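Local atomic coordinates of VAO-type flavoprotein oxidase VAO615 (Myceliophthora thermophila, PDB entry 6F72), a protein that binds FAD bicovalently and is probably an oxidoreductase that reacts rapidly with molecular oxygen once reduced, its substrate still unknown. Residues V128-G132 / H174-S178; T258-R262 / Y546-F552; G283-V288 / F552-V558; H327-P331 / G472-C476; D332-G336 / D451-V455. All blocks are in the same frame, centred on the assembly; numbering follows the deposited sequence.

Interaction 1: residues V128-G132 / H174-S178; sequences VNVTG and HNLKS. With NAG (2-acetamido-2-deoxy-beta-D-glucopyranose), chain D.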
# COMPACT_ATOMS: atom_id res chain seq x y z
N VAL A 128 11.75 17.71 -3.71
CA VAL A 128 12.27 18.26 -2.44
C VAL A 128 12.77 17.10 -1.57
O VAL A 128 11.96 16.30 -1.09
CB VAL A 128 11.23 19.10 -1.66
CG1 VAL A 128 11.84 19.64 -0.36
CG2 VAL A 128 10.72 20.24 -2.51
N ASN A 129 14.08 17.00 -1.40
CA ASN A 129 14.69 15.96 -0.59
C ASN A 129 14.58 16.38 0.88
O ASN A 129 15.52 16.95 1.45
CB ASN A 129 16.14 15.71 -1.05
CG ASN A 129 16.87 14.68 -0.20
OD1 ASN A 129 16.29 14.00 0.66
ND2 ASN A 129 18.18 14.57 -0.46
N VAL A 130 13.42 16.08 1.47
CA VAL A 130 13.01 16.63 2.78
C VAL A 130 13.90 16.12 3.92
O VAL A 130 14.14 14.91 4.05
CB VAL A 130 11.51 16.37 3.08
CG1 VAL A 130 11.13 16.81 4.49
CG2 VAL A 130 10.62 17.08 2.06
N THR A 131 14.41 17.05 4.71
CA THR A 131 15.24 16.71 5.86
C THR A 131 14.53 17.01 7.19
O THR A 131 15.01 16.58 8.23
CB THR A 131 16.58 17.45 5.84
OG1 THR A 131 16.35 18.86 5.87
CG2 THR A 131 17.39 17.10 4.61
N GLY A 132 13.39 17.71 7.13
CA GLY A 132 12.61 18.09 8.31
C GLY A 132 11.48 19.04 7.94
O GLY A 132 11.23 19.28 6.75
N HIS A 174 11.22 9.94 1.73
CA HIS A 174 11.98 8.68 1.81
C HIS A 174 13.13 8.64 2.81
O HIS A 174 13.41 7.58 3.39
CB HIS A 174 12.52 8.33 0.41
CG HIS A 174 13.40 7.11 0.36
ND1 HIS A 174 12.98 5.87 0.80
CD2 HIS A 174 14.66 6.95 -0.10
CE1 HIS A 174 13.96 5.00 0.64
NE2 HIS A 174 14.99 5.63 0.08
N ASN A 175 13.78 9.78 3.02
CA ASN A 175 15.01 9.84 3.80
C ASN A 175 14.79 10.24 5.26
O ASN A 175 15.76 10.39 5.99
CB ASN A 175 16.00 10.78 3.14
CG ASN A 175 16.36 10.35 1.75
OD1 ASN A 175 16.89 9.26 1.55
ND2 ASN A 175 16.04 11.19 0.77
N LEU A 176 13.53 10.38 5.67
CA LEU A 176 13.22 10.67 7.07
C LEU A 176 13.16 9.33 7.79
O LEU A 176 12.09 8.75 7.95
CB LEU A 176 11.91 11.48 7.17
CG LEU A 176 12.01 12.90 6.59
CD1 LEU A 176 10.65 13.56 6.54
CD2 LEU A 176 13.01 13.80 7.31
N LYS A 177 14.33 8.85 8.21
CA LYS A 177 14.50 7.47 8.68
C LYS A 177 14.70 7.28 10.19
O LYS A 177 14.95 6.15 10.64
CB LYS A 177 15.67 6.80 7.94
CG LYS A 177 15.52 6.70 6.43
CD LYS A 177 14.80 5.44 6.03
CE LYS A 177 15.05 5.11 4.56
NZ LYS A 177 13.89 4.29 4.08
N SER A 178 14.58 8.35 10.97
CA SER A 178 14.73 8.28 12.44
C SER A 178 13.83 7.22 13.06
O SER A 178 12.70 7.01 12.62
CB SER A 178 14.42 9.63 13.08
OG SER A 178 13.02 9.87 12.94
C1 NAG D . 19.09 13.68 0.23
C2 NAG D . 20.27 13.00 -0.47
C3 NAG D . 21.04 12.12 0.53
C4 NAG D . 21.50 12.92 1.76
C5 NAG D . 20.26 13.56 2.39
C6 NAG D . 20.59 14.42 3.62
C7 NAG D . 19.80 12.63 -2.87
C8 NAG D . 19.37 11.60 -3.88
N2 NAG D . 19.87 12.19 -1.61
O3 NAG D . 22.15 11.49 -0.12
O4 NAG D . 22.10 12.03 2.71
O5 NAG D . 19.55 14.36 1.43
O6 NAG D . 21.10 15.70 3.21
O7 NAG D . 20.05 13.78 -3.20
O HOH W 1 13.41 12.74 2.50
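N129 and N175 meet amide to amide where strand 126-129 runs out into a loop of the PCMH-type FAD-binding fold, beside the loop that follows strand 169-172. N175 ND2 lies 2.8 Å from N129 OD1, but the N-H points well off the oxygen, at 129°, so the bond counts as weak. The two side chains cross at about a right angle and their amide planes differ by 57°. With CG of N129 anti to the backbone N (chi1 177°), the amide lies between N175 and the sugar it carries. Its ND2 is joined covalently to C1 of the N-acetylglucosamine, an experimentally established glycosylation site, and OD1 faces N175. H53 also hydrogen-bonds the sugar.

Next along the chain the contact turns apolar. L176 sends its two methyls to different targets: CD1 sits 3.9 Å from V130 CG1, while CD2 lies against backbone, 3.5 Å from T131 O and 3.9 Å from G132 N, just ahead of helix 133-146. V130 CG1 is the methyl anti to the backbone N, and on its own side V130 packs on V136 of that helix. The backbones themselves stay 6.5 Å apart at the T131 and L176 CA atoms, and a water spans part of the gap: it donates to V130 O at 2.8 Å and accepts from N175 N at 3.0 Å.

Interaction 2: residues T258-R262 / Y546-F552; sequences TADGR and YDPDSVF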
# COMPACT_ATOMS: atom_id res chain seq x y z
N THR A 258 0.84 21.01 8.06
CA THR A 258 -0.40 21.28 7.36
C THR A 258 -0.13 22.17 6.16
O THR A 258 0.97 22.75 6.04
CB THR A 258 -1.40 21.97 8.30
OG1 THR A 258 -0.80 23.15 8.84
CG2 THR A 258 -1.74 21.05 9.44
N ALA A 259 -1.13 22.28 5.28
CA ALA A 259 -1.08 23.09 4.06
C ALA A 259 -0.59 24.52 4.27
O ALA A 259 0.20 25.03 3.48
CB ALA A 259 -2.42 23.09 3.35
N ASP A 260 -1.04 25.14 5.36
CA ASP A 260 -0.61 26.50 5.69
C ASP A 260 0.75 26.55 6.40
O ASP A 260 1.21 27.62 6.80
CB ASP A 260 -1.69 27.23 6.51
CG ASP A 260 -1.87 26.66 7.90
OD1 ASP A 260 -1.41 25.53 8.18
OD2 ASP A 260 -2.47 27.36 8.74
N GLY A 261 1.40 25.39 6.55
CA GLY A 261 2.76 25.31 7.08
C GLY A 261 2.88 25.18 8.58
O GLY A 261 3.98 25.33 9.12
N ARG A 262 1.78 24.89 9.28
CA ARG A 262 1.81 24.68 10.73
C ARG A 262 2.36 23.28 11.03
O ARG A 262 1.85 22.28 10.51
CB ARG A 262 0.43 24.85 11.37
CG ARG A 262 -0.09 26.28 11.48
CD ARG A 262 -1.55 26.28 11.93
NE ARG A 262 -2.42 25.69 10.91
CZ ARG A 262 -3.56 25.03 11.13
NH1 ARG A 262 -4.03 24.85 12.36
NH2 ARG A 262 -4.25 24.54 10.11
N TYR A 546 -8.37 21.60 7.52
CA TYR A 546 -6.90 21.61 7.47
C TYR A 546 -6.28 21.92 6.11
O TYR A 546 -5.07 22.19 6.01
CB TYR A 546 -6.34 20.30 8.03
CG TYR A 546 -6.63 20.14 9.50
CD1 TYR A 546 -5.79 20.73 10.46
CD2 TYR A 546 -7.78 19.45 9.94
CE1 TYR A 546 -6.06 20.62 11.82
CE2 TYR A 546 -8.06 19.33 11.31
CZ TYR A 546 -7.20 19.92 12.24
OH TYR A 546 -7.45 19.81 13.59
N ASP A 547 -7.10 21.87 5.06
CA ASP A 547 -6.66 22.17 3.71
C ASP A 547 -7.77 22.90 2.93
O ASP A 547 -8.19 22.44 1.86
CB ASP A 547 -6.20 20.87 3.01
CG ASP A 547 -5.52 21.11 1.66
OD1 ASP A 547 -5.12 22.26 1.39
OD2 ASP A 547 -5.40 20.15 0.85
N PRO A 548 -8.23 24.07 3.44
CA PRO A 548 -9.37 24.76 2.79
C PRO A 548 -9.15 25.13 1.32
O PRO A 548 -10.13 25.22 0.57
CB PRO A 548 -9.54 26.03 3.62
CG PRO A 548 -8.20 26.26 4.25
CD PRO A 548 -7.68 24.89 4.54
N ASP A 549 -7.89 25.32 0.92
CA ASP A 549 -7.52 25.71 -0.44
C ASP A 549 -7.17 24.51 -1.33
O ASP A 549 -6.74 24.69 -2.48
CB ASP A 549 -6.35 26.70 -0.42
CG ASP A 549 -6.67 27.98 0.33
OD1 ASP A 549 -7.71 28.61 0.03
OD2 ASP A 549 -5.87 28.35 1.21
N SER A 550 -7.34 23.31 -0.78
CA SER A 550 -7.06 22.05 -1.49
C SER A 550 -5.67 22.06 -2.13
O SER A 550 -5.53 21.84 -3.35
CB SER A 550 -8.17 21.71 -2.49
OG SER A 550 -9.46 21.79 -1.88
N VAL A 551 -4.65 22.35 -1.33
CA VAL A 551 -3.27 22.25 -1.82
C VAL A 551 -2.86 20.80 -2.00
O VAL A 551 -2.04 20.50 -2.88
CB VAL A 551 -2.20 23.16 -1.07
CG1 VAL A 551 -2.80 24.11 -0.05
CG2 VAL A 551 -0.98 22.39 -0.56
N PHE A 552 -3.45 19.89 -1.22
CA PHE A 552 -3.14 18.49 -1.39
C PHE A 552 -4.18 17.79 -2.26
O PHE A 552 -5.37 17.84 -1.99
CB PHE A 552 -2.93 17.79 -0.06
CG PHE A 552 -1.93 18.46 0.84
CD1 PHE A 552 -0.61 18.63 0.44
CD2 PHE A 552 -2.31 18.94 2.10
CE1 PHE A 552 0.32 19.26 1.27
CE2 PHE A 552 -1.39 19.56 2.94
CZ PHE A 552 -0.07 19.72 2.52
O HOH W 2 -3.20 20.30 5.92
O HOH W 3 -3.51 24.21 6.99
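A259 packs its CB against three residues of 546-552, touching V551 CG1 at 3.6 Å, F552 CE2 at 3.7 Å and the carboxylate oxygen D547 OD1 at 3.4 Å. The methyl belongs to a type I turn, T258 to G261, that links strands 251-257 and 263-266, and it faces a second type I turn, D547 to S550, that follows helix 536-546.

D547 organises this surface. Its CG is anti to the backbone N (chi1 -171°), and the carboxylate meets the N-H groups of V551 and F552, just after the turn: OD1 takes that of V551 through its syn lone pair at 2.8 Å, and OD2 takes that of F552, 20° out of the carboxylate plane.

At the outer end the R262 guanidinium and the Y546 ring have planes only 2° apart, yet NH2 comes no nearer than 4.1 Å to CD1 and approaches obliquely, so parallel planes do not amount to a stack. R262 is held instead by a salt bridge to D260, NE lying 2.7 Å from OD2; OD1 receives NE in the guanidinium plane and also the T258 hydroxyl.

Polar exchange between the T258-G261 region and the end of helix 536-546 runs through water. Y546 O accepts from two waters, which accept in turn from A259 N and from D260 N with R262 NH2. Direct contact is therefore largely apolar, and the charges pair on their own side: R262 with D260, D547 with K543 of helix 536-546.

Interaction 3: residues G283-V288 / F552-V558; sequences GGTFAV and FYVKTGV. With FAD (flavin-adenine dinucleotide), chain E.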
# COMPACT_ATOMS: atom_id res chain seq x y z
N GLY A 283 -3.57 8.52 2.66
CA GLY A 283 -2.41 9.42 2.57
C GLY A 283 -2.53 10.54 1.57
O GLY A 283 -3.35 10.48 0.65
N GLY A 284 -1.72 11.58 1.75
CA GLY A 284 -1.48 12.57 0.71
C GLY A 284 -2.57 13.60 0.49
O GLY A 284 -2.52 14.37 -0.48
N THR A 285 -3.56 13.62 1.37
CA THR A 285 -4.63 14.62 1.22
C THR A 285 -4.85 15.55 2.41
O THR A 285 -5.24 16.72 2.22
CB THR A 285 -5.94 14.00 0.70
OG1 THR A 285 -6.86 15.06 0.41
CG2 THR A 285 -6.58 13.05 1.71
N PHE A 286 -4.60 15.06 3.62
CA PHE A 286 -4.90 15.83 4.84
C PHE A 286 -3.77 16.73 5.33
O PHE A 286 -4.04 17.84 5.78
CB PHE A 286 -5.36 14.91 5.98
CG PHE A 286 -6.65 14.18 5.68
CD1 PHE A 286 -7.86 14.88 5.57
CD2 PHE A 286 -6.65 12.80 5.51
CE1 PHE A 286 -9.04 14.22 5.28
CE2 PHE A 286 -7.84 12.12 5.23
CZ PHE A 286 -9.04 12.84 5.12
N ALA A 287 -2.54 16.23 5.24
CA ALA A 287 -1.33 16.90 5.76
C ALA A 287 -0.09 16.12 5.33
O ALA A 287 -0.18 14.95 4.91
CB ALA A 287 -1.39 17.00 7.29
N VAL A 288 1.08 16.76 5.46
CA VAL A 288 2.34 16.09 5.20
C VAL A 288 2.82 15.49 6.52
O VAL A 288 3.06 16.21 7.49
CB VAL A 288 3.40 17.06 4.62
CG1 VAL A 288 4.66 16.32 4.21
CG2 VAL A 288 2.84 17.81 3.42
N PHE A 552 -3.45 19.89 -1.22
CA PHE A 552 -3.14 18.49 -1.39
C PHE A 552 -4.18 17.79 -2.26
O PHE A 552 -5.37 17.84 -1.99
CB PHE A 552 -2.93 17.79 -0.06
CG PHE A 552 -1.93 18.46 0.84
CD1 PHE A 552 -0.61 18.63 0.44
CD2 PHE A 552 -2.31 18.94 2.10
CE1 PHE A 552 0.32 19.26 1.27
CE2 PHE A 552 -1.39 19.56 2.94
CZ PHE A 552 -0.07 19.72 2.52
N TYR A 553 -3.70 17.18 -3.35
CA TYR A 553 -4.55 16.41 -4.24
C TYR A 553 -3.95 15.02 -4.46
O TYR A 553 -2.77 14.89 -4.77
CB TYR A 553 -4.73 17.13 -5.59
CG TYR A 553 -5.25 16.20 -6.67
CD1 TYR A 553 -6.63 16.00 -6.83
CD2 TYR A 553 -4.37 15.48 -7.48
CE1 TYR A 553 -7.11 15.12 -7.80
CE2 TYR A 553 -4.84 14.61 -8.46
CZ TYR A 553 -6.21 14.43 -8.60
OH TYR A 553 -6.68 13.57 -9.55
N VAL A 554 -4.78 13.99 -4.31
CA VAL A 554 -4.46 12.65 -4.81
C VAL A 554 -5.71 12.11 -5.50
O VAL A 554 -6.84 12.38 -5.05
CB VAL A 554 -3.97 11.66 -3.70
CG1 VAL A 554 -2.57 12.01 -3.19
CG2 VAL A 554 -4.94 11.60 -2.52
N LYS A 555 -5.52 11.35 -6.57
CA LYS A 555 -6.62 10.68 -7.28
C LYS A 555 -7.28 9.70 -6.31
O LYS A 555 -6.58 8.96 -5.60
CB LYS A 555 -6.11 9.94 -8.53
CG LYS A 555 -7.21 9.31 -9.41
CD LYS A 555 -8.04 10.37 -10.13
CE LYS A 555 -9.11 9.79 -11.04
NZ LYS A 555 -8.51 8.95 -12.11
N THR A 556 -8.61 9.75 -6.29
CA THR A 556 -9.48 9.02 -5.33
C THR A 556 -9.30 9.43 -3.86
O THR A 556 -9.81 8.73 -2.96
CB THR A 556 -9.43 7.47 -5.45
OG1 THR A 556 -8.26 6.95 -4.79
CG2 THR A 556 -9.52 6.98 -6.92
N GLY A 557 -8.63 10.55 -3.61
CA GLY A 557 -8.46 11.05 -2.24
C GLY A 557 -9.66 11.83 -1.74
O GLY A 557 -10.46 12.33 -2.54
N VAL A 558 -9.78 11.95 -0.42
CA VAL A 558 -10.84 12.78 0.14
C VAL A 558 -10.66 14.21 -0.37
O VAL A 558 -9.58 14.78 -0.25
CB VAL A 558 -10.86 12.75 1.70
CG1 VAL A 558 -11.88 13.74 2.26
CG2 VAL A 558 -11.13 11.34 2.22
PA FAD E . 3.79 6.02 -1.70
O1A FAD E . 3.35 5.76 -3.12
O2A FAD E . 5.08 6.77 -1.53
O5B FAD E . 2.60 6.79 -0.94
C5B FAD E . 1.23 6.40 -1.09
C4B FAD E . 0.29 7.57 -0.82
O4B FAD E . 0.54 8.08 0.50
C3B FAD E . 0.45 8.75 -1.76
O3B FAD E . -0.86 9.30 -1.96
C2B FAD E . 1.31 9.74 -1.00
O2B FAD E . 1.02 11.09 -1.38
C1B FAD E . 0.92 9.47 0.44
N9A FAD E . 2.01 9.67 1.42
C8A FAD E . 3.03 8.81 1.65
N7A FAD E . 3.83 9.28 2.65
C5A FAD E . 3.31 10.44 3.07
C6A FAD E . 3.66 11.45 4.10
N6A FAD E . 4.76 11.27 4.86
N1A FAD E . 2.86 12.53 4.23
C2A FAD E . 1.76 12.72 3.46
N3A FAD E . 1.38 11.83 2.51
C4A FAD E . 2.10 10.69 2.27
N1 FAD E . -0.79 -2.87 1.68
C2 FAD E . -1.27 -3.63 2.69
O2 FAD E . -2.21 -3.19 3.39
N3 FAD E . -0.77 -4.86 2.97
C4 FAD E . 0.22 -5.43 2.26
O4 FAD E . 0.65 -6.57 2.55
C4X FAD E . 0.81 -4.65 1.15
N5 FAD E . 1.82 -5.14 0.40
C5X FAD E . 2.36 -4.43 -0.63
C6 FAD E . 3.42 -4.96 -1.40
C7 FAD E . 3.95 -4.19 -2.45
C7M FAD E . 5.09 -4.78 -3.27
C8 FAD E . 3.41 -2.82 -2.75
C8M FAD E . 3.98 -1.88 -3.81
C9 FAD E . 2.37 -2.31 -1.98
C9A FAD E . 1.82 -3.06 -0.94
N10 FAD E . 0.77 -2.52 -0.15
C10 FAD E . 0.23 -3.31 0.89
C1' FAD E . 0.20 -1.22 -0.48
C2' FAD E . 0.54 -0.05 0.40
O2' FAD E . -0.20 -0.19 1.61
C3' FAD E . 0.07 1.18 -0.38
O3' FAD E . 0.55 1.15 -1.74
C4' FAD E . 0.51 2.47 0.30
O4' FAD E . -0.15 3.58 -0.32
C5' FAD E . 2.03 2.62 0.28
O5' FAD E . 2.43 3.87 0.83
P FAD E . 3.94 4.38 0.62
O1P FAD E . 4.87 3.26 0.99
O2P FAD E . 4.00 5.72 1.31
O3P FAD E . 3.99 4.60 -0.97
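T285 OG1 donates to V558 O at 2.8 Å, in the carbonyl plane, and so ties the glycine-bearing loop of the PCMH-type FAD-binding domain, ahead of strand 288-298, to the berberine-like C-terminal region beside the adenosine half of FAD. The threonine can do this because OG1 stands anti to its backbone N (chi1 -172°).

The dense part of the contact lies round the two ends of F552. At the root, its CB rests against two successive carbonyl oxygens, 3.4 Å from T285 O and 3.5 Å from G284 O. At the tip, V288 CG2 comes to 3.6 Å from both CZ and CE1, the two side chains crossing at about a right angle. A287 CA adds a flank contact near CE2. K543 from helix 536-546 hydrogen-bonds both T285 O and F552 O, pinning the two backbones to one ammonium group.

Packing slackens toward V558, where the CZ end of the F286 ring approaches obliquely, nearest at V558 CB, 3.9 Å, and toward the type II turn V554 to G557, whose K555 is partly exposed and takes no part. F286 is instead enclosed by helices 272-278 and 536-546.

Toward the cofactor, G284 lies against the adenine, its N 3.2 Å from FAD N3A. V554 divides its methyls: CG2 faces G283 O, whereas CG1 sits 3.6 Å from G284 O and 3.4 Å from ribose O3B of FAD.

Interaction 4: residues H327-P331 / G472-C476; sequences HALLP and GMLLC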
# COMPACT_ATOMS: atom_id res chain seq x y z
N HIS A 327 -12.09 -21.51 3.50
CA HIS A 327 -12.63 -20.20 3.85
C HIS A 327 -13.58 -20.27 5.04
O HIS A 327 -13.44 -19.49 5.99
CB HIS A 327 -13.34 -19.57 2.67
CG HIS A 327 -12.41 -18.99 1.65
ND1 HIS A 327 -12.83 -18.70 0.37
CD2 HIS A 327 -11.10 -18.66 1.72
CE1 HIS A 327 -11.81 -18.20 -0.30
NE2 HIS A 327 -10.75 -18.16 0.50
N ALA A 328 -14.54 -21.20 4.98
CA ALA A 328 -15.50 -21.42 6.06
C ALA A 328 -14.83 -21.86 7.37
O ALA A 328 -15.38 -21.64 8.44
CB ALA A 328 -16.58 -22.43 5.63
N LEU A 329 -13.63 -22.44 7.28
CA LEU A 329 -12.92 -22.93 8.47
C LEU A 329 -12.01 -21.89 9.17
O LEU A 329 -11.56 -22.12 10.31
CB LEU A 329 -12.15 -24.22 8.16
CG LEU A 329 -12.98 -25.52 8.15
CD1 LEU A 329 -12.08 -26.68 7.80
CD2 LEU A 329 -13.69 -25.79 9.47
N LEU A 330 -11.78 -20.77 8.49
CA LEU A 330 -10.98 -19.66 9.03
C LEU A 330 -11.46 -19.00 10.33
O LEU A 330 -10.61 -18.74 11.19
CB LEU A 330 -10.75 -18.58 7.96
CG LEU A 330 -9.90 -18.95 6.75
CD1 LEU A 330 -10.02 -17.86 5.71
CD2 LEU A 330 -8.45 -19.20 7.12
N PRO A 331 -12.78 -18.71 10.49
CA PRO A 331 -13.26 -17.95 11.65
C PRO A 331 -12.61 -18.21 13.02
O PRO A 331 -12.09 -17.26 13.60
CB PRO A 331 -14.76 -18.28 11.67
CG PRO A 331 -15.09 -18.33 10.23
CD PRO A 331 -13.89 -18.93 9.53
N GLY A 472 -15.17 -7.61 7.97
CA GLY A 472 -14.35 -8.33 6.99
C GLY A 472 -13.57 -9.50 7.56
O GLY A 472 -13.16 -9.46 8.73
N MET A 473 -13.38 -10.52 6.73
CA MET A 473 -12.55 -11.67 7.05
C MET A 473 -11.40 -11.86 6.04
O MET A 473 -10.30 -12.30 6.40
CB MET A 473 -13.41 -12.94 7.16
CG MET A 473 -12.74 -14.07 7.92
SD MET A 473 -13.66 -15.62 8.13
CE MET A 473 -13.53 -16.33 6.50
N LEU A 474 -11.66 -11.54 4.76
CA LEU A 474 -10.68 -11.67 3.69
C LEU A 474 -10.38 -10.32 3.02
O LEU A 474 -11.27 -9.48 2.86
CB LEU A 474 -11.17 -12.66 2.62
CG LEU A 474 -11.75 -14.04 2.99
CD1 LEU A 474 -12.19 -14.74 1.72
CD2 LEU A 474 -10.77 -14.91 3.76
N LEU A 475 -9.13 -10.13 2.65
CA LEU A 475 -8.75 -9.05 1.75
C LEU A 475 -8.03 -9.74 0.63
O LEU A 475 -6.90 -10.20 0.80
CB LEU A 475 -7.84 -8.00 2.41
CG LEU A 475 -7.29 -6.76 1.65
CD1 LEU A 475 -6.20 -7.10 0.63
CD2 LEU A 475 -8.36 -5.93 0.95
N CYS A 476 -8.73 -9.85 -0.50
CA CYS A 476 -8.16 -10.48 -1.70
C CYS A 476 -7.78 -9.43 -2.72
O CYS A 476 -8.55 -8.50 -2.98
CB CYS A 476 -9.11 -11.51 -2.29
SG CYS A 476 -9.33 -12.91 -1.17
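L474 lays its CD1 methyl over the face of the H327 imidazole, 3.9 Å from the ring centroid and 10° off the normal, a CH-pi contact centred on the ring. The two side chains cross at about a right angle, as do those of L330 and L474, where L330 CD1 meets L474 CD2 at 3.6 Å. The strand leucine thus forks, one branch serving the imidazole and the other the helix leucine.

M473, the preceding strand residue, reaches farther toward the helix C-terminus, to P331. Its chain runs extended through CB and CG, then bends at the thioether (chi3 75°), which turns CE toward the helix backbone, 3.2 Å from H327 O and 3.9 Å from L330 CB. SD rests on the proline ring, 3.6 Å from P331 CD, near the kink where P331 N has no bond to the preceding turn.

M473 and L474 can both face the helix because they form a classic beta bulge opposite I418. The axes of 327-331 and 472-476 approach to 9.7 Å, their directions 132° apart. Helix 316-335 packs on the seven-stranded antiparallel sheet, flanked by helix 420-424 against H327 and P331 and by helix 360-376 against L330, while C476 is disulfide-bonded to C450 of adjoining strand 448-452.

Interaction 5: residues D332-G336 / D451-V455; sequences DFLDG and DSFSV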
# COMPACT_ATOMS: atom_id res chain seq x y z
N ASP A 332 -12.61 -19.45 13.51
CA ASP A 332 -12.02 -19.78 14.82
C ASP A 332 -10.50 -19.63 14.86
O ASP A 332 -9.93 -19.31 15.91
CB ASP A 332 -12.39 -21.20 15.25
CG ASP A 332 -13.86 -21.39 15.44
OD1 ASP A 332 -14.56 -20.42 15.81
OD2 ASP A 332 -14.33 -22.51 15.21
N PHE A 333 -9.86 -19.88 13.72
CA PHE A 333 -8.42 -19.73 13.57
C PHE A 333 -8.02 -18.26 13.66
O PHE A 333 -7.07 -17.92 14.36
CB PHE A 333 -7.99 -20.35 12.24
CG PHE A 333 -6.53 -20.19 11.91
CD1 PHE A 333 -5.58 -21.06 12.45
CD2 PHE A 333 -6.11 -19.21 11.01
CE1 PHE A 333 -4.22 -20.92 12.12
CE2 PHE A 333 -4.76 -19.07 10.67
CZ PHE A 333 -3.82 -19.93 11.22
N LEU A 334 -8.78 -17.39 12.99
CA LEU A 334 -8.54 -15.95 13.01
C LEU A 334 -8.87 -15.29 14.35
O LEU A 334 -8.14 -14.39 14.78
CB LEU A 334 -9.31 -15.26 11.90
CG LEU A 334 -9.07 -15.73 10.45
CD1 LEU A 334 -10.01 -14.95 9.57
CD2 LEU A 334 -7.63 -15.55 9.99
N ASP A 335 -9.95 -15.74 14.99
CA ASP A 335 -10.37 -15.25 16.32
C ASP A 335 -9.37 -15.58 17.44
O ASP A 335 -9.42 -14.97 18.50
CB ASP A 335 -11.76 -15.81 16.70
CG ASP A 335 -12.88 -15.25 15.83
OD1 ASP A 335 -12.74 -14.15 15.25
OD2 ASP A 335 -13.93 -15.93 15.72
N GLY A 336 -8.52 -16.57 17.20
CA GLY A 336 -7.46 -16.96 18.13
C GLY A 336 -6.19 -16.13 17.98
O GLY A 336 -5.20 -16.42 18.64
N ASP A 451 -5.35 -12.16 2.01
CA ASP A 451 -5.04 -12.21 3.42
C ASP A 451 -6.31 -12.41 4.21
O ASP A 451 -7.39 -12.02 3.78
CB ASP A 451 -4.33 -10.96 3.87
CG ASP A 451 -2.98 -11.26 4.45
OD1 ASP A 451 -2.03 -11.33 3.63
OD2 ASP A 451 -2.90 -11.45 5.70
N SER A 452 -6.16 -13.03 5.38
CA SER A 452 -7.27 -13.29 6.29
C SER A 452 -6.96 -12.73 7.67
O SER A 452 -5.81 -12.76 8.13
CB SER A 452 -7.57 -14.79 6.34
OG SER A 452 -6.42 -15.53 6.71
N PHE A 453 -8.01 -12.22 8.32
CA PHE A 453 -7.87 -11.45 9.55
C PHE A 453 -9.19 -11.33 10.30
O PHE A 453 -10.26 -11.38 9.69
CB PHE A 453 -7.35 -10.02 9.24
CG PHE A 453 -8.25 -9.25 8.31
CD1 PHE A 453 -9.32 -8.49 8.81
CD2 PHE A 453 -8.06 -9.31 6.94
CE1 PHE A 453 -10.16 -7.81 7.95
CE2 PHE A 453 -8.90 -8.62 6.08
CZ PHE A 453 -9.95 -7.87 6.58
N SER A 454 -9.09 -11.16 11.62
CA SER A 454 -10.20 -10.70 12.45
C SER A 454 -9.72 -9.47 13.22
O SER A 454 -8.80 -9.56 14.02
CB SER A 454 -10.67 -11.81 13.39
OG SER A 454 -11.74 -11.35 14.19
N VAL A 455 -10.32 -8.31 12.94
CA VAL A 455 -9.87 -7.03 13.53
C VAL A 455 -10.99 -6.29 14.29
O VAL A 455 -10.92 -5.07 14.50
CB VAL A 455 -9.20 -6.10 12.48
CG1 VAL A 455 -7.91 -6.71 11.92
CG2 VAL A 455 -10.16 -5.71 11.37
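L334, in the last turn of helix 316-335, carries the contact with 451-455. Its CB points at the strand, and with CG anti to the carbonyl carbon (chi1 -56°) the isobutyl group extends over three consecutive residues. CD2 lies 3.5 Å from S452 OG, CD1 lies 3.6 Å from both F453 O and F453 N, and CB stands 4.0 Å from S454 CB. The backbones are closest here too, with the L334 and S454 CA atoms 5.5 Å apart. The hydroxyl beside the CD2 methyl has its polar partner in the sheet, S452 OG being hydrogen-bonded to F340 O of neighbouring strand 339-344.

This is helix-on-sheet packing: the C-terminal end of 316-335 packs on the seven-stranded antiparallel sheet where its inner strand 448-452 passes into loop. F453 turns the other way, from the helix toward W469 and helix 241-244.

D335 then folds its carboxylate back, though its CB starts away from the strand. OD1 comes within 3.2 Å of S454 OG; the hydroxyl proton has another possible acceptor, so this bond is not settled. The stronger partner of OD1 is R420, in a salt bridge.

Interactions 2 and 3 share F552, and their centres lie about 10 Å apart; both are buried and join the PCMH-type FAD-binding region to the C-terminal berberine-like segment, interaction 3 with a direct hydrogen bond beside FAD, interaction 2 with apolar packing and water bridges. Interaction 1 is partly buried and carries a sugar on N129, its centre about 19 Å from that of interaction 3. Interactions 4 and 5 form a separate unit across the chain's centre from interaction 1: both use helix 316-335 and neighbouring strands of one sheet, with M473 CG 3.3 Å from L334 CD1. Interaction 4 is apolar and CH-pi packing, whereas interaction 5 adds the exposed carboxylate of D335, its serine bond unsettled.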